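PDB 5UBU: putative acetamidase/formamidase from Yersinia enterocolitica subsp. palearctica serotype O:3, which is an acetamidase that probably hydrolyses carbon-nitrogen bonds in linear amides such as acetamide. Local coordinates for the interface of chains A and B. Sequence-based numbering; all coordinates share one arbitrary frame. Chains: chain A/B, Putative acetamidase/formamidase.

The interface of chains A and B. Residues chain A 120, 158, 224-226, 233-235; chain B 304-305.
B:Gln305 reaches from chain B into a pocket of chain A walled by A:Cys120, A:Trp158, A:Cys224, A:Ala234 and A:Val235. It lies near the end of helix 296-306 and hides 108 Å² of its surface here. Its side chain bends at chi2 (-53°), which brings the amide between A:Ala234-A:Val235 and A:Cys120. On one flank, CG of B:Gln305 meets CZ3 at the rim of the A:Trp158 indole at 3.8 Å. The two side chains cross at about a right angle, with ring and amide planes 32° apart. The amide carbon CD of B:Gln305 packs against methyl CG2 of A:Val235 at 3.6 Å.

The amide ends have different neighbours. Oxygen OE1 lies by the A:Ala234-A:Val235 backbone, but the N-H of A:Val235 points elsewhere and gives it no hydrogen bond. The thiol of A:Cys224 is at most a weak donor to OE1. Nitrogen NE2 faces SG of A:Cys120 and donates a weak hydrogen bond to the carbonyl O of A:Thr233. The amide thus seems held mostly by packing and weak polar contacts.

Firmer bonds come from the preceding residue. With OG anti to the backbone N (chi1 -170°), the hydroxyl of B:Ser304 points at A:Thr233. This OG of B:Ser304 donates to the carbonyl O of A:Thr233 at 2.7 Å, from above the carbonyl plane. The backbone N of A:Gly226 donates to O of B:Ser304 at 2.8 Å. Both bonds fix the helix end to one loop, between strands 214-222 and 236-237. Sodium ligands A:Asp220, A:His222 and A:Glu236 flank this loop, so the neighbouring subunit may help to order the region beside the metal site.

Two-fold symmetry repeats the contact with the chains exchanged. The deposited assembly has four copies; this pairing may not be the biological one. The same SG of A:Cys120 lies in plane at the edge of the A:Trp158 ring and is a weak hydrogen-bond donor to OG1 of A:Thr233 at 3.4 Å.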
loop_
_atom_site.group_PDB
_atom_site.type_symbol
_atom_site.label_atom_id
_atom_site.label_comp_id
_atom_site.label_asym_id
_atom_site.label_seq_id
_atom_site.Cartn_x
_atom_site.Cartn_y
_atom_site.Cartn_z
ATOM N N CYS A 120 15.761 4.463 24.044
ATOM C CA CYS A 120 15.262 4.673 22.692
ATOM C C CYS A 120 16.412 4.229 21.808
ATOM O O CYS A 120 17.573 4.520 22.107
ATOM C CB CYS A 120 14.898 6.124 22.406
ATOM S SG CYS A 120 14.282 6.348 20.725
ATOM N N TRP A 158 14.770 13.535 28.374
ATOM C CA TRP A 158 15.310 13.313 27.030
ATOM C C TRP A 158 16.637 14.012 26.785
ATOM O O TRP A 158 17.558 13.407 26.249
ATOM C CB TRP A 158 14.290 13.747 25.954
ATOM C CG TRP A 158 14.745 13.438 24.573
ATOM C CD1 TRP A 158 15.393 14.277 23.714
ATOM C CD2 TRP A 158 14.640 12.179 23.909
ATOM N NE1 TRP A 158 15.684 13.616 22.543
ATOM C CE2 TRP A 158 15.238 12.322 22.644
ATOM C CE3 TRP A 158 14.111 10.939 24.268
ATOM C CZ2 TRP A 158 15.306 11.273 21.728
ATOM C CZ3 TRP A 158 14.188 9.890 23.366
ATOM C CH2 TRP A 158 14.782 10.062 22.111
ATOM N N CYS A 224 6.719 7.037 27.087
ATOM C CA CYS A 224 6.078 8.004 26.205
ATOM C C CYS A 224 6.180 7.464 24.789
ATOM O O CYS A 224 6.944 6.541 24.563
ATOM C CB CYS A 224 6.784 9.362 26.306
ATOM S SG CYS A 224 8.572 9.266 26.066
ATOM N N GLN A 225 5.406 8.014 23.851
ATOM C CA GLN A 225 5.472 7.591 22.442
ATOM C C GLN A 225 4.734 8.542 21.514
ATOM O O GLN A 225 3.636 8.999 21.822
ATOM C CB GLN A 225 4.881 6.187 22.229
ATOM C CG GLN A 225 4.939 5.684 20.793
ATOM C CD GLN A 225 4.132 4.432 20.564
ATOM O OE1 GLN A 225 4.279 3.445 21.276
ATOM N NE2 GLN A 225 3.301 4.453 19.531
ATOM N N GLY A 226 5.329 8.781 20.351
ATOM C CA GLY A 226 4.724 9.623 19.339
ATOM C C GLY A 226 3.805 8.793 18.446
ATOM O O GLY A 226 3.866 7.558 18.434
ATOM N N THR A 233 11.361 2.670 17.859
ATOM C CA THR A 233 11.182 2.476 19.305
ATOM C C THR A 233 10.744 3.752 20.010
ATOM O O THR A 233 11.018 4.869 19.558
ATOM C CB THR A 233 12.495 2.022 20.000
ATOM O OG1 THR A 233 13.450 3.091 20.010
ATOM C CG2 THR A 233 13.097 0.807 19.304
ATOM N N ALA A 234 10.072 3.566 21.135
ATOM C CA ALA A 234 9.631 4.656 21.976
ATOM C C ALA A 234 10.676 4.700 23.086
ATOM O O ALA A 234 11.821 4.321 22.849
ATOM C CB ALA A 234 8.257 4.337 22.534
ATOM N N VAL A 235 10.315 5.196 24.269
ATOM C CA VAL A 235 11.242 5.168 25.403
ATOM C C VAL A 235 10.875 3.874 26.124
ATOM O O VAL A 235 9.952 3.838 26.919
ATOM C CB VAL A 235 11.146 6.421 26.312
ATOM C CG1 VAL A 235 11.955 6.244 27.584
ATOM C CG2 VAL A 235 11.608 7.656 25.551
ATOM N N SER B 304 9.621 10.310 17.614
ATOM C CA SER B 304 9.147 8.973 17.899
ATOM C C SER B 304 8.528 8.965 19.313
ATOM O O SER B 304 7.944 7.967 19.734
ATOM C CB SER B 304 10.305 7.979 17.801
ATOM O OG SER B 304 9.840 6.644 17.847
ATOM N N GLN B 305 8.649 10.094 20.023
ATOM C CA GLN B 305 8.112 10.253 21.380
ATOM C C GLN B 305 7.048 11.369 21.471
ATOM O O GLN B 305 6.157 11.296 22.321
ATOM C CB GLN B 305 9.240 10.621 22.368
ATOM C CG GLN B 305 10.562 9.878 22.192
ATOM C CD GLN B 305 10.423 8.375 22.183
ATOM O OE1 GLN B 305 9.530 7.812 22.825
ATOM N NE2 GLN B 305 11.328 7.707 21.472
#